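Local coordinates for oxetanocin-like protein (Pyrococcus furiosus, PDB 1XX7) that probably hydrolyses 2'-deoxyribonucleoside 5'-phosphates to the deoxyribonucleoside and phosphate, as a metal-dependent, homodimeric enzyme of the HD-domain family, at the interface of chains A and B. Residues are numbered along the deposited sequence; one frame, centred on the assembly and turned at random. Chains: chain A/B, oxetanocin-like protein.

Contact 1: the interface of chains A and B. Residues chain A 82-83, 85, 93; chain B 82-83, 85, 89, 93.
The peptide group of A:Ile82 is approached obliquely by the methyl carbon CB of B:Ala89, which lies above the plane of the carbonyl and off to the side of its oxygen, 3.8 Å from A:Ile82 O. At its edge, in the carbonyl plane, the hydroxyl OG1 of A:Thr83 donates to a lone pair of that oxygen, 2.5 Å from A:Ile82 O and at a C=O...donor angle of 113°. With chi1 at 73°, OG1 sits between the backbone N and the carbonyl carbon of its own residue, turned back towards the preceding peptide. A valine in place of A:Thr83 would probably leave the A:Ile82 carbonyl without this hydroxyl mate and the turn after helix 79-82 less firmly pinned. The remainder of the patch is a two-fold leucine cluster, a part of what is likely to be the homodimer interface. A:Leu93 and B:Leu93 cross obliquely, CD2 of one 3.9 Å from CD2 of the other. Each also points tip to tip at a Leu85 of the opposite chain, as where A:Leu85 CD1 lies 3.7 Å from B:Leu93 CD1. The CD1 branch of B:Leu93 is shared, because CG2 of A:Ile82 reaches it as well, at 3.8 Å from B:Leu93 CD1, the two side chains lying roughly at right angles. Packing is tightest where the two Leu85 side chains cross, also near perpendicular: A:Leu85 CD2 and B:Leu85 CD2 are 3.3 Å apart.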
ATOM      1  N   ILE A  82      18.616   9.443  10.681  1.00 25.42           N
ATOM      2  CA  ILE A  82      18.727  10.543   9.705  1.00 24.84           C
ATOM      3  C   ILE A  82      17.716  10.423   8.548  1.00 26.12           C
ATOM      4  O   ILE A  82      17.421  11.423   7.887  1.00 24.47           O
ATOM      5  CB  ILE A  82      20.167  10.580   9.118  1.00 23.95           C
ATOM      6  CG1 ILE A  82      21.214  10.886  10.210  1.00 25.24           C
ATOM      7  CG2 ILE A  82      20.294  11.552   7.910  1.00 24.01           C
ATOM      8  CD1 ILE A  82      20.903  12.114  11.077  1.00 26.20           C
ATOM      9  N   THR A  83      17.168   9.211   8.352  1.00 24.36           N
ATOM     10  CA  THR A  83      16.422   8.803   7.135  1.00 23.51           C
ATOM     11  C   THR A  83      17.359   8.712   5.935  1.00 23.22           C
ATOM     12  O   THR A  83      18.523   9.070   6.020  1.00 22.96           O
ATOM     13  CB  THR A  83      15.202   9.711   6.760  1.00 22.38           C
ATOM     14  OG1 THR A  83      15.659  10.972   6.220  1.00 23.18           O
ATOM     15  CG2 THR A  83      14.330   9.940   7.980  1.00 25.44           C
ATOM     16  N   LEU A  85      18.344  10.261   2.982  1.00 23.96           N
ATOM     17  CA  LEU A  85      18.276  11.526   2.277  1.00 25.11           C
ATOM     18  C   LEU A  85      18.507  11.321   0.769  1.00 23.20           C
ATOM     19  O   LEU A  85      19.498  10.695   0.352  1.00 22.97           O
ATOM     20  CB  LEU A  85      19.248  12.545   2.876  1.00 29.06           C
ATOM     21  CG  LEU A  85      18.955  12.842   4.349  1.00 31.90           C
ATOM     22  CD1 LEU A  85      19.988  13.808   4.933  1.00 34.73           C
ATOM     23  CD2 LEU A  85      17.560  13.382   4.541  1.00 32.15           C
ATOM     24  N   LEU A  93      22.441  19.384   2.494  1.00 34.18           N
ATOM     25  CA  LEU A  93      22.746  18.723   3.775  1.00 33.20           C
ATOM     26  C   LEU A  93      23.849  17.726   3.562  1.00 34.31           C
ATOM     27  O   LEU A  93      23.863  17.057   2.537  1.00 36.16           O
ATOM     28  CB  LEU A  93      21.516  17.944   4.282  1.00 33.67           C
ATOM     29  CG  LEU A  93      20.323  18.847   4.615  1.00 34.68           C
ATOM     30  CD1 LEU A  93      19.053  18.083   4.816  1.00 32.35           C
ATOM     31  CD2 LEU A  93      20.643  19.692   5.841  1.00 36.56           C
TER
ATOM     32  N   ILE B  82      14.164  18.640   0.335  1.00 20.46           N
ATOM     33  CA  ILE B  82      14.844  18.217   1.554  1.00 22.95           C
ATOM     34  C   ILE B  82      14.219  16.917   2.147  1.00 23.98           C
ATOM     35  O   ILE B  82      14.900  16.181   2.871  1.00 24.48           O
ATOM     36  CB  ILE B  82      14.773  19.390   2.602  1.00 26.00           C
ATOM     37  CG1 ILE B  82      15.556  20.612   2.093  1.00 27.55           C
ATOM     38  CG2 ILE B  82      15.246  18.956   3.997  1.00 25.65           C
ATOM     39  CD1 ILE B  82      17.025  20.334   1.851  1.00 26.36           C
ATOM     40  N   THR B  83      12.956  16.647   1.766  1.00 27.43           N
ATOM     41  CA  THR B  83      12.019  15.652   2.404  1.00 25.68           C
ATOM     42  C   THR B  83      11.618  16.187   3.791  1.00 26.29           C
ATOM     43  O   THR B  83      12.076  17.239   4.184  1.00 23.21           O
ATOM     44  CB  THR B  83      12.577  14.172   2.509  1.00 22.86           C
ATOM     45  OG1 THR B  83      13.559  14.114   3.519  1.00 13.53           O
ATOM     46  CG2 THR B  83      13.205  13.703   1.228  1.00 25.06           C
ATOM     47  N   LEU B  85      12.094  15.920   7.387  1.00 27.47           N
ATOM     48  CA  LEU B  85      13.039  15.372   8.352  1.00 29.25           C
ATOM     49  C   LEU B  85      12.398  15.218   9.739  1.00 27.16           C
ATOM     50  O   LEU B  85      11.891  16.194  10.322  1.00 24.36           O
ATOM     51  CB  LEU B  85      14.269  16.235   8.457  1.00 31.22           C
ATOM     52  CG  LEU B  85      15.060  16.418   7.183  1.00 32.52           C
ATOM     53  CD1 LEU B  85      16.125  17.462   7.440  1.00 34.34           C
ATOM     54  CD2 LEU B  85      15.696  15.098   6.729  1.00 33.12           C
ATOM     55  N   ALA B  89      16.339  13.176  13.270  1.00 26.38           N
ATOM     56  CA  ALA B  89      17.288  13.705  12.294  1.00 26.75           C
ATOM     57  C   ALA B  89      17.694  15.144  12.607  1.00 25.57           C
ATOM     58  O   ALA B  89      18.807  15.541  12.297  1.00 22.87           O
ATOM     59  CB  ALA B  89      16.701  13.628  10.882  1.00 26.07           C
ATOM     60  N   LEU B  93      20.917  17.739  11.928  1.00 35.16           N
ATOM     61  CA  LEU B  93      20.754  18.459  10.672  1.00 36.60           C
ATOM     62  C   LEU B  93      19.836  19.630  10.911  1.00 37.12           C
ATOM     63  O   LEU B  93      18.826  19.496  11.617  1.00 36.95           O
ATOM     64  CB  LEU B  93      20.153  17.547   9.589  1.00 37.14           C
ATOM     65  CG  LEU B  93      21.034  16.397   9.067  1.00 37.63           C
ATOM     66  CD1 LEU B  93      20.217  15.379   8.307  1.00 34.49           C
ATOM     67  CD2 LEU B  93      22.173  16.924   8.198  1.00 38.19           C
TER

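Contact 2: the interface of chains A and B. Residues chain A 23, 25, 28; chain B 21-23, 25, 28, 83.
A:Leu28, on helix 25-30 of this HD-domain protein, packs against the B:Arg21-B:Pro23 segment that leads into the same helix of the partner. From CB its side chain runs with CG anti to the backbone N (chi1 178°), which carries the branch point away from its own helix and towards chain B. CG lies 3.8 Å from the carbonyl oxygen O of B:Arg21. There the chain forks. The CD1 branch butts against the B:Pro23 ring, 3.9 Å from B:Pro23 CD and almost as near to its CG. The CD2 branch heads for the backbone of B:Arg21 and B:Ile22, 4.1 Å from B:Ile22 CA; its modelled approach to the B:Arg21 carbonyl is too short to be relied on. The B:Arg21 side chain passes the backbone carbonyl of A:Leu28, CD lying 3.6 Å from A:Leu28 O. That oxygen is at the edge of the guanidinium and in its plane, yet NE stays 3.7 Å from A:Leu28 O, an approach too long to count as a bond. The exchange of proline and leucine recurs by symmetry: B:Leu28 points its CD1 at A:Pro23, 3.8 Å from CD of that ring. The sulfur SD of B:Met25 comes up to the same proline carbon, 4.2 Å from A:Pro23 CD. A:Met25 is bent at both chi2 and chi3, a curled shape that brings its terminal methyl round to the turn after helix 79-82 of chain B. There CE meets the methyl group of B:Thr83 tip to tip, 4.0 Å from its CG2.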
ATOM      1  N   PRO A  23      11.586   4.300   4.083  1.00 22.29           N
ATOM      2  CA  PRO A  23      11.728   4.013   2.655  1.00 19.71           C
ATOM      3  C   PRO A  23      13.062   4.506   2.033  1.00 17.82           C
ATOM      4  O   PRO A  23      13.729   5.454   2.493  1.00 13.45           O
ATOM      5  CB  PRO A  23      10.497   4.697   2.004  1.00 17.74           C
ATOM      6  CG  PRO A  23      10.059   5.686   2.957  1.00 22.50           C
ATOM      7  CD  PRO A  23      10.630   5.409   4.324  1.00 23.24           C
ATOM      8  N   MET A  25      14.237   6.591  -0.439  1.00 20.74           N
ATOM      9  CA  MET A  25      13.534   7.815  -0.897  1.00 25.22           C
ATOM     10  C   MET A  25      13.659   8.094  -2.387  1.00 20.54           C
ATOM     11  O   MET A  25      12.711   8.566  -3.001  1.00 21.18           O
ATOM     12  CB  MET A  25      13.975   9.055  -0.091  1.00 28.01           C
ATOM     13  CG  MET A  25      13.352   9.132   1.297  1.00 34.93           C
ATOM     14  SD  MET A  25      11.528   9.437   1.379  1.00 40.07           S
ATOM     15  CE  MET A  25      11.291  10.438   0.003  1.00 32.60           C
ATOM     16  N   LEU A  28      10.857   6.512  -4.106  1.00 17.39           N
ATOM     17  CA  LEU A  28       9.581   6.994  -3.676  1.00 21.46           C
ATOM     18  C   LEU A  28       9.244   8.309  -4.357  1.00 22.08           C
ATOM     19  O   LEU A  28       8.121   8.514  -4.857  1.00 19.81           O
ATOM     20  CB  LEU A  28       9.605   7.106  -2.152  1.00 24.72           C
ATOM     21  CG  LEU A  28       8.445   7.624  -1.327  1.00 27.58           C
ATOM     22  CD1 LEU A  28       8.587   7.251   0.151  1.00 24.69           C
ATOM     23  CD2 LEU A  28       8.359   9.147  -1.493  1.00 30.58           C
TER
ATOM     24  N   ARG B  21       3.810  12.519  -2.609  1.00 17.44           N
ATOM     25  CA  ARG B  21       4.483  11.232  -2.436  1.00 20.40           C
ATOM     26  C   ARG B  21       5.414  11.199  -1.229  1.00 19.30           C
ATOM     27  O   ARG B  21       5.705  10.145  -0.725  1.00 24.55           O
ATOM     28  CB  ARG B  21       5.307  10.915  -3.707  1.00 21.95           C
ATOM     29  CG  ARG B  21       4.423  10.668  -4.915  1.00 24.66           C
ATOM     30  CD  ARG B  21       5.207  10.180  -6.110  1.00 26.69           C
ATOM     31  NE  ARG B  21       6.197  11.149  -6.559  1.00 26.26           N
ATOM     32  CZ  ARG B  21       5.902  12.242  -7.266  1.00 30.58           C
ATOM     33  NH1 ARG B  21       4.643  12.566  -7.564  1.00 31.38           N
ATOM     34  NH2 ARG B  21       6.871  13.056  -7.649  1.00 36.17           N
ATOM     35  N   ILE B  22       5.877  12.361  -0.790  1.00 18.42           N
ATOM     36  CA  ILE B  22       6.794  12.466   0.334  1.00 21.59           C
ATOM     37  C   ILE B  22       6.009  12.300   1.639  1.00 19.86           C
ATOM     38  O   ILE B  22       5.080  13.073   1.931  1.00 21.05           O
ATOM     39  CB  ILE B  22       7.603  13.804   0.263  1.00 22.91           C
ATOM     40  CG1 ILE B  22       8.642  13.667  -0.877  1.00 22.45           C
ATOM     41  CG2 ILE B  22       8.304  14.083   1.551  1.00 26.38           C
ATOM     42  CD1 ILE B  22       9.241  14.947  -1.294  1.00 20.12           C
ATOM     43  N   PRO B  23       6.371  11.272   2.419  1.00 20.83           N
ATOM     44  CA  PRO B  23       5.634  11.027   3.608  1.00 18.39           C
ATOM     45  C   PRO B  23       6.043  11.936   4.783  1.00 18.40           C
ATOM     46  O   PRO B  23       7.205  12.398   4.899  1.00 19.87           O
ATOM     47  CB  PRO B  23       5.924   9.537   3.895  1.00 19.29           C
ATOM     48  CG  PRO B  23       7.250   9.297   3.353  1.00 20.21           C
ATOM     49  CD  PRO B  23       7.473  10.289   2.241  1.00 21.77           C
ATOM     50  N   MET B  25       7.204  11.797   7.970  1.00 22.92           N
ATOM     51  CA  MET B  25       8.107  10.778   8.530  1.00 25.45           C
ATOM     52  C   MET B  25       7.954  10.520   9.999  1.00 20.06           C
ATOM     53  O   MET B  25       8.198   9.414  10.430  1.00 20.01           O
ATOM     54  CB  MET B  25       9.575  11.142   8.240  1.00 28.29           C
ATOM     55  CG  MET B  25       9.979  10.837   6.800  1.00 37.08           C
ATOM     56  SD  MET B  25      10.152   9.051   6.383  1.00 40.20           S
ATOM     57  CE  MET B  25      10.900   8.471   7.843  1.00 35.70           C
ATOM     58  N   LEU B  28       5.438   7.721  10.165  1.00 18.72           N
ATOM     59  CA  LEU B  28       6.043   6.531   9.540  1.00 21.58           C
ATOM     60  C   LEU B  28       6.999   5.811  10.509  1.00 20.58           C
ATOM     61  O   LEU B  28       6.993   4.587  10.651  1.00 23.92           O
ATOM     62  CB  LEU B  28       6.751   6.965   8.230  1.00 23.94           C
ATOM     63  CG  LEU B  28       7.194   5.939   7.210  1.00 27.79           C
ATOM     64  CD1 LEU B  28       7.391   6.580   5.836  1.00 29.81           C
ATOM     65  CD2 LEU B  28       8.431   5.311   7.676  1.00 30.70           C
ATOM     66  N   THR B  83      12.956  16.647   1.766  1.00 27.43           N
ATOM     67  CA  THR B  83      12.019  15.652   2.404  1.00 25.68           C
ATOM     68  C   THR B  83      11.618  16.187   3.791  1.00 26.29           C
ATOM     69  O   THR B  83      12.076  17.239   4.184  1.00 23.21           O
ATOM     70  CB  THR B  83      12.577  14.172   2.509  1.00 22.86           C
ATOM     71  OG1 THR B  83      13.559  14.114   3.519  1.00 13.53           O
ATOM     72  CG2 THR B  83      13.205  13.703   1.228  1.00 25.06           C
TER

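The C-alpha centres of contact 1 and contact 2 are about 11 Å apart, and the two patches are joined through B:Thr83. This residue faces both ways: its hydroxyl oxygen, bonded within its own chain, borders A:Leu85 in contact 1, and its methyl meets A:Met25 in contact 2. The turn after helix 79-82 of chain B thus touches both A:Leu85 and, through A:Met25, helix 25-30 of chain A, and may tie the two patches together within one two-fold interface, in keeping with a homodimer. The nickel ligands His75 and Asp76 lie shortly before helix 79-82 in sequence, and pairing of the chains may thus steady the region next to the metal site.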